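Local atomic coordinates of 2-phospho-L-lactate guanylyltransferase (Methanosarcina mazei, PDB entry 2I5E), a protein that probably catalyses the condensation of GTP with (2S)-2-phospholactate to give (2S)-lactyl-2-diphospho-5'-guanosine, a step in the biosynthesis of coenzyme F420. Residues Lys107-Thr112 and Glu161-Phe166; Gly125-Phe130 and Gly169-Glu174. All coordinates share one frame; numbering follows the deposited sequence.

In the fold
Both contacts lie within the part of the chain that matches the CofC family, of the GT-A clan, and both are built against one mixed sheet, where Phe130 of interaction 2 packs on Ile109 and Thr112 of interaction 1. Their centres lie about 13 Å apart. Interaction 1, largely buried although farther from the chain centre, joins the end of helix 103-109 to edge strand 160-162 and the chain after it; it mixes an aromatic-aliphatic core with two hydroxyl-to-carboxylate hydrogen bonds whose glutamates lie toward the surface. Interaction 2, closer to the centre but only partly buried, ties bulged strand 126-131 to the loop before helix 175-184; it is smaller and purely polar, one amide meeting one carboxylate. Each also reaches the second subunit of the homodimer.

Interaction 1: Lys107-Thr112 and Glu161-Phe166; sequences KEISST and EIYDSF
Ile109 and Tyr163 form the apolar heart of this contact. CG1 of Ile109 sits over the centre of the Tyr163 ring, 3.6 Å from its centroid and only 11° off the normal, a CH-pi contact on one face; CD1 reaches toward the CD2-CE2 side. With chi1 at -170°, CG of Tyr163 points opposite the backbone N, which carries the ring across to Ile109. A branched aliphatic chain suits the buried helix end, since it can press on the ring while also touching the sheet.

Two hydrogen bonds end on carboxylates. Tyr163 OH donates to Glu108 OE2 at 2.8 Å; OE2 lies at the ring edge, near its plane, whereas the hydroxyl approaches from above the carboxylate, whose plane is turned 82° from the ring. The exposed Glu108 thus gives the hydroxyl of a buried tyrosine an acceptor, and His105 ND1 makes a weak second bond to it. Further along, Thr112 OG1 donates to Glu161 OE1 at 2.5 Å, a distance so short that its exact value is doubtful, the two side chains running past each other in opposite directions. A phenylalanine in place of Tyr163 would probably keep the packing on Ile109 but leave Glu108 without its hydroxyl partner and freer to turn.

A type I turn from Ile109 to Thr112 leads the chain away from helix 103-109, and Ser111 OG bonds back to Lys107 O (2.6 Å). The contact packs against strand 116-120, where Ile109 and Tyr163 both touch Cys117 and Val119; Phe130 of strand 126-131 touches Ile109 and Thr112, and Asp164 OD2 is hydrogen-bonded to Ser165 of the second subunit.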
loop_
_atom_site.group_PDB
_atom_site.type_symbol
_atom_site.label_atom_id
_atom_site.label_comp_id
_atom_site.label_asym_id
_atom_site.label_seq_id
_atom_site.Cartn_x
_atom_site.Cartn_y
_atom_site.Cartn_z
ATOM N N LYS A 107 8.842 14.936 -4.927
ATOM C CA LYS A 107 10.184 15.478 -4.536
ATOM C C LYS A 107 11.074 14.329 -4.165
ATOM O O LYS A 107 12.153 14.247 -4.711
ATOM C CB LYS A 107 10.089 16.530 -3.370
ATOM C CG LYS A 107 9.473 17.890 -3.832
ATOM C CD LYS A 107 8.895 18.812 -2.716
ATOM C CE LYS A 107 9.847 19.133 -1.523
ATOM N NZ LYS A 107 9.741 20.643 -0.948
ATOM N N GLU A 108 10.610 13.409 -3.299
ATOM C CA GLU A 108 11.479 12.278 -2.869
ATOM C C GLU A 108 11.777 11.294 -3.946
ATOM O O GLU A 108 12.910 10.806 -4.060
ATOM C CB GLU A 108 10.988 11.517 -1.617
ATOM C CG GLU A 108 10.545 12.404 -0.483
ATOM C CD GLU A 108 10.161 11.641 0.809
ATOM O OE1 GLU A 108 9.975 12.308 1.846
ATOM O OE2 GLU A 108 9.989 10.407 0.789
ATOM N N ILE A 109 10.774 10.962 -4.757
ATOM C CA ILE A 109 11.051 10.036 -5.869
ATOM C C ILE A 109 12.144 10.541 -6.821
ATOM O O ILE A 109 13.110 9.808 -7.181
ATOM C CB ILE A 109 9.805 9.675 -6.623
ATOM C CG1 ILE A 109 8.886 8.852 -5.757
ATOM C CG2 ILE A 109 10.141 8.774 -7.938
ATOM C CD1 ILE A 109 7.304 9.071 -6.173
ATOM N N SER A 110 12.025 11.778 -7.251
ATOM C CA SER A 110 12.977 12.270 -8.218
ATOM C C SER A 110 14.333 12.689 -7.579
ATOM O O SER A 110 15.187 13.103 -8.291
ATOM C CB SER A 110 12.368 13.450 -8.982
ATOM O OG SER A 110 11.786 14.423 -8.116
ATOM N N SER A 111 14.503 12.559 -6.254
ATOM C CA SER A 111 15.764 12.844 -5.511
ATOM C C SER A 111 16.459 11.555 -5.189
ATOM O O SER A 111 17.405 11.543 -4.412
ATOM C CB SER A 111 15.474 13.541 -4.185
ATOM O OG SER A 111 14.739 14.723 -4.500
ATOM N N THR A 112 16.032 10.459 -5.813
ATOM C CA THR A 112 16.633 9.199 -5.473
ATOM C C THR A 112 18.117 9.284 -5.704
ATOM O O THR A 112 18.596 10.083 -6.523
ATOM C CB THR A 112 16.103 8.041 -6.284
ATOM O OG1 THR A 112 16.700 6.825 -5.794
ATOM C CG2 THR A 112 16.348 8.235 -7.774
ATOM N N GLU A 161 16.054 2.168 -6.573
ATOM C CA GLU A 161 15.384 2.291 -5.347
ATOM C C GLU A 161 13.906 1.914 -5.533
ATOM O O GLU A 161 13.264 2.427 -6.439
ATOM C CB GLU A 161 15.410 3.750 -4.972
ATOM C CG GLU A 161 15.150 3.907 -3.531
ATOM C CD GLU A 161 14.934 5.310 -3.119
ATOM O OE1 GLU A 161 15.508 6.231 -3.725
ATOM O OE2 GLU A 161 14.101 5.493 -2.215
ATOM N N ILE A 162 13.363 1.079 -4.616
ATOM C CA ILE A 162 11.909 0.837 -4.430
ATOM C C ILE A 162 11.407 1.896 -3.476
ATOM O O ILE A 162 11.798 1.901 -2.310
ATOM C CB ILE A 162 11.591 -0.548 -3.780
ATOM C CG1 ILE A 162 12.211 -1.712 -4.599
ATOM C CG2 ILE A 162 10.040 -0.745 -3.612
ATOM C CD1 ILE A 162 11.817 -1.678 -5.993
ATOM N N TYR A 163 10.520 2.761 -3.962
ATOM C CA TYR A 163 9.959 3.785 -3.136
ATOM C C TYR A 163 8.782 3.196 -2.387
ATOM O O TYR A 163 7.827 2.828 -3.031
ATOM C CB TYR A 163 9.408 4.938 -4.038
ATOM C CG TYR A 163 9.017 6.165 -3.242
ATOM C CD1 TYR A 163 9.968 6.890 -2.579
ATOM C CD2 TYR A 163 7.699 6.575 -3.137
ATOM C CE1 TYR A 163 9.639 8.000 -1.810
ATOM C CE2 TYR A 163 7.326 7.710 -2.361
ATOM C CZ TYR A 163 8.320 8.406 -1.751
ATOM O OH TYR A 163 8.026 9.484 -1.001
ATOM N N ASP A 164 8.812 3.150 -1.062
ATOM C CA ASP A 164 7.849 2.397 -0.278
ATOM C C ASP A 164 6.837 3.335 0.339
ATOM O O ASP A 164 7.008 3.783 1.444
ATOM C CB ASP A 164 8.587 1.619 0.833
ATOM C CG ASP A 164 7.630 0.957 1.802
ATOM O OD1 ASP A 164 6.528 0.513 1.375
ATOM O OD2 ASP A 164 7.926 0.914 3.007
ATOM N N SER A 165 5.743 3.602 -0.352
ATOM C CA SER A 165 4.767 4.554 0.067
ATOM C C SER A 165 3.397 3.902 -0.183
ATOM O O SER A 165 3.090 3.588 -1.312
ATOM C CB SER A 165 4.825 5.757 -0.904
ATOM O OG SER A 165 3.770 6.629 -0.599
ATOM N N PHE A 166 2.545 3.878 0.830
ATOM C CA PHE A 166 1.161 3.468 0.755
ATOM C C PHE A 166 0.395 4.451 -0.180
ATOM O O PHE A 166 -0.463 4.024 -0.957
ATOM C CB PHE A 166 0.559 3.477 2.200
ATOM C CG PHE A 166 -0.831 2.828 2.347
ATOM C CD1 PHE A 166 -0.981 1.612 2.954
ATOM C CD2 PHE A 166 -1.977 3.467 1.895
ATOM C CE1 PHE A 166 -2.271 1.053 3.145
ATOM C CE2 PHE A 166 -3.247 2.905 2.011
ATOM C CZ PHE A 166 -3.400 1.724 2.641
#

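Interaction 2: Gly125-Phe130 and Gly169-Glu174; sequences GTNALF and GTDIDE
Asn127 and Gly169 bring the two backbones closest, with their CA atoms 6.5 Å apart, where the chain turns a corner at Asn127 and passes a segment that has neither helix nor strand. The Asn127 amide crosses the Asp171 side chain at about a right angle, its plane turned 73° from the carboxylate. ND2 donates to Asp171 OD1 at 3.2 Å with an N-H...O angle of 159°; the acceptor lies almost in the amide plane, while the donor meets OD1 on its anti side. With chi1 at 49°, CG of Asp171 lies between the backbone N and the carbonyl carbon, and the carboxylate is carried toward Asn127. Asn127 and Ala128 both face Val119 in a classic beta bulge, a break in strand 126-131 of the mixed sheet. Asparagine suits this buried corner: its short amide brings N-H groups to the loop without burying a charge, and ND2 also bonds to Ala168 O. The carbonyl O of Gly169 lies 3.3 Å from Asn127 ND2. Aspartate gains from its two oxygens, for while OD1 takes the amide, OD2 forms a salt bridge with Lys122. That same OD2 and Thr170 OG1, which is also bonded to Phe166 O, are hydrogen-bonded to bound Tris, probably from the crystallisation liquor.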
loop_
_atom_site.group_PDB
_atom_site.type_symbol
_atom_site.label_atom_id
_atom_site.label_comp_id
_atom_site.label_asym_id
_atom_site.label_seq_id
_atom_site.Cartn_x
_atom_site.Cartn_y
_atom_site.Cartn_z
ATOM N N GLY A 125 1.876 -3.910 -10.503
ATOM C CA GLY A 125 1.961 -2.794 -11.477
ATOM C C GLY A 125 3.063 -1.809 -11.098
ATOM O O GLY A 125 3.705 -2.027 -10.086
ATOM N N THR A 126 3.210 -0.699 -11.864
ATOM C CA THR A 126 4.270 0.327 -11.654
ATOM C C THR A 126 3.513 1.615 -11.706
ATOM O O THR A 126 2.828 1.882 -12.681
ATOM C CB THR A 126 5.243 0.296 -12.807
ATOM O OG1 THR A 126 5.875 -1.004 -12.877
ATOM C CG2 THR A 126 6.353 1.348 -12.640
ATOM N N ASN A 127 3.548 2.370 -10.628
ATOM C CA ASN A 127 2.742 3.591 -10.535
ATOM C C ASN A 127 3.537 4.847 -10.910
ATOM O O ASN A 127 2.960 5.812 -11.386
ATOM C CB ASN A 127 2.136 3.740 -9.102
ATOM C CG ASN A 127 0.825 2.926 -8.947
ATOM O OD1 ASN A 127 0.286 2.399 -9.926
ATOM N ND2 ASN A 127 0.326 2.844 -7.751
ATOM N N ALA A 128 4.872 4.810 -10.733
ATOM C CA ALA A 128 5.719 5.951 -11.015
ATOM C C ALA A 128 7.089 5.331 -11.268
ATOM O O ALA A 128 7.457 4.344 -10.658
ATOM C CB ALA A 128 5.759 6.918 -9.727
ATOM N N LEU A 129 7.805 5.906 -12.237
ATOM C CA LEU A 129 9.108 5.435 -12.618
ATOM C C LEU A 129 9.966 6.689 -12.885
ATOM O O LEU A 129 9.593 7.521 -13.730
ATOM C CB LEU A 129 8.972 4.602 -13.889
ATOM C CG LEU A 129 10.062 3.609 -14.323
ATOM C CD1 LEU A 129 10.593 2.728 -13.129
ATOM C CD2 LEU A 129 9.434 2.779 -15.424
ATOM N N PHE A 130 11.064 6.820 -12.142
ATOM C CA PHE A 130 12.087 7.832 -12.336
ATOM C C PHE A 130 13.370 7.169 -12.872
ATOM O O PHE A 130 13.982 6.338 -12.215
ATOM C CB PHE A 130 12.337 8.714 -11.060
ATOM C CG PHE A 130 13.295 9.884 -11.302
ATOM C CD1 PHE A 130 12.946 10.959 -12.127
ATOM C CD2 PHE A 130 14.607 9.850 -10.779
ATOM C CE1 PHE A 130 13.854 12.009 -12.405
ATOM C CE2 PHE A 130 15.527 10.875 -11.019
ATOM C CZ PHE A 130 15.152 11.952 -11.816
ATOM N N GLY A 169 1.443 4.324 -3.785
ATOM C CA GLY A 169 1.106 3.018 -4.287
ATOM C C GLY A 169 -0.350 2.634 -4.423
ATOM O O GLY A 169 -0.644 1.548 -4.922
ATOM N N THR A 170 -1.263 3.524 -4.018
ATOM C CA THR A 170 -2.733 3.363 -4.213
ATOM C C THR A 170 -3.142 3.975 -5.530
ATOM O O THR A 170 -3.398 5.196 -5.656
ATOM C CB THR A 170 -3.437 4.017 -3.038
ATOM O OG1 THR A 170 -2.885 3.435 -1.857
ATOM C CG2 THR A 170 -4.947 3.781 -2.999
ATOM N N ASP A 171 -3.167 3.123 -6.558
ATOM C CA ASP A 171 -3.745 3.488 -7.829
ATOM C C ASP A 171 -5.216 3.090 -7.731
ATOM O O ASP A 171 -5.594 2.148 -7.021
ATOM C CB ASP A 171 -3.062 2.779 -8.984
ATOM C CG ASP A 171 -2.916 1.264 -8.762
ATOM O OD1 ASP A 171 -2.124 0.833 -7.920
ATOM O OD2 ASP A 171 -3.645 0.522 -9.404
ATOM N N ILE A 172 -6.040 3.792 -8.479
ATOM C CA ILE A 172 -7.452 3.680 -8.245
ATOM C C ILE A 172 -7.932 3.031 -9.484
ATOM O O ILE A 172 -7.976 3.699 -10.517
ATOM C CB ILE A 172 -8.108 5.073 -7.870
ATOM C CG1 ILE A 172 -7.929 5.345 -6.325
ATOM C CG2 ILE A 172 -9.646 4.996 -8.051
ATOM C CD1 ILE A 172 -6.774 6.071 -5.974
ATOM N N ASP A 173 -8.236 1.720 -9.411
ATOM C CA ASP A 173 -8.591 0.930 -10.618
ATOM C C ASP A 173 -9.872 0.090 -10.506
ATOM O O ASP A 173 -10.575 -0.147 -11.464
ATOM C CB ASP A 173 -7.415 0.018 -11.042
ATOM C CG ASP A 173 -7.460 -0.372 -12.524
ATOM O OD1 ASP A 173 -7.710 0.512 -13.433
ATOM O OD2 ASP A 173 -7.254 -1.593 -12.718
ATOM N N GLU A 174 -10.172 -0.335 -9.303
ATOM C CA GLU A 174 -11.399 -1.037 -9.060
ATOM C C GLU A 174 -12.188 -0.462 -7.869
ATOM O O GLU A 174 -11.659 0.405 -7.184
ATOM C CB GLU A 174 -11.136 -2.516 -8.942
ATOM C CG GLU A 174 -10.112 -2.885 -7.963
ATOM C CD GLU A 174 -9.625 -4.276 -8.176
ATOM O OE1 GLU A 174 -10.124 -4.953 -9.107
ATOM O OE2 GLU A 174 -8.747 -4.695 -7.409
#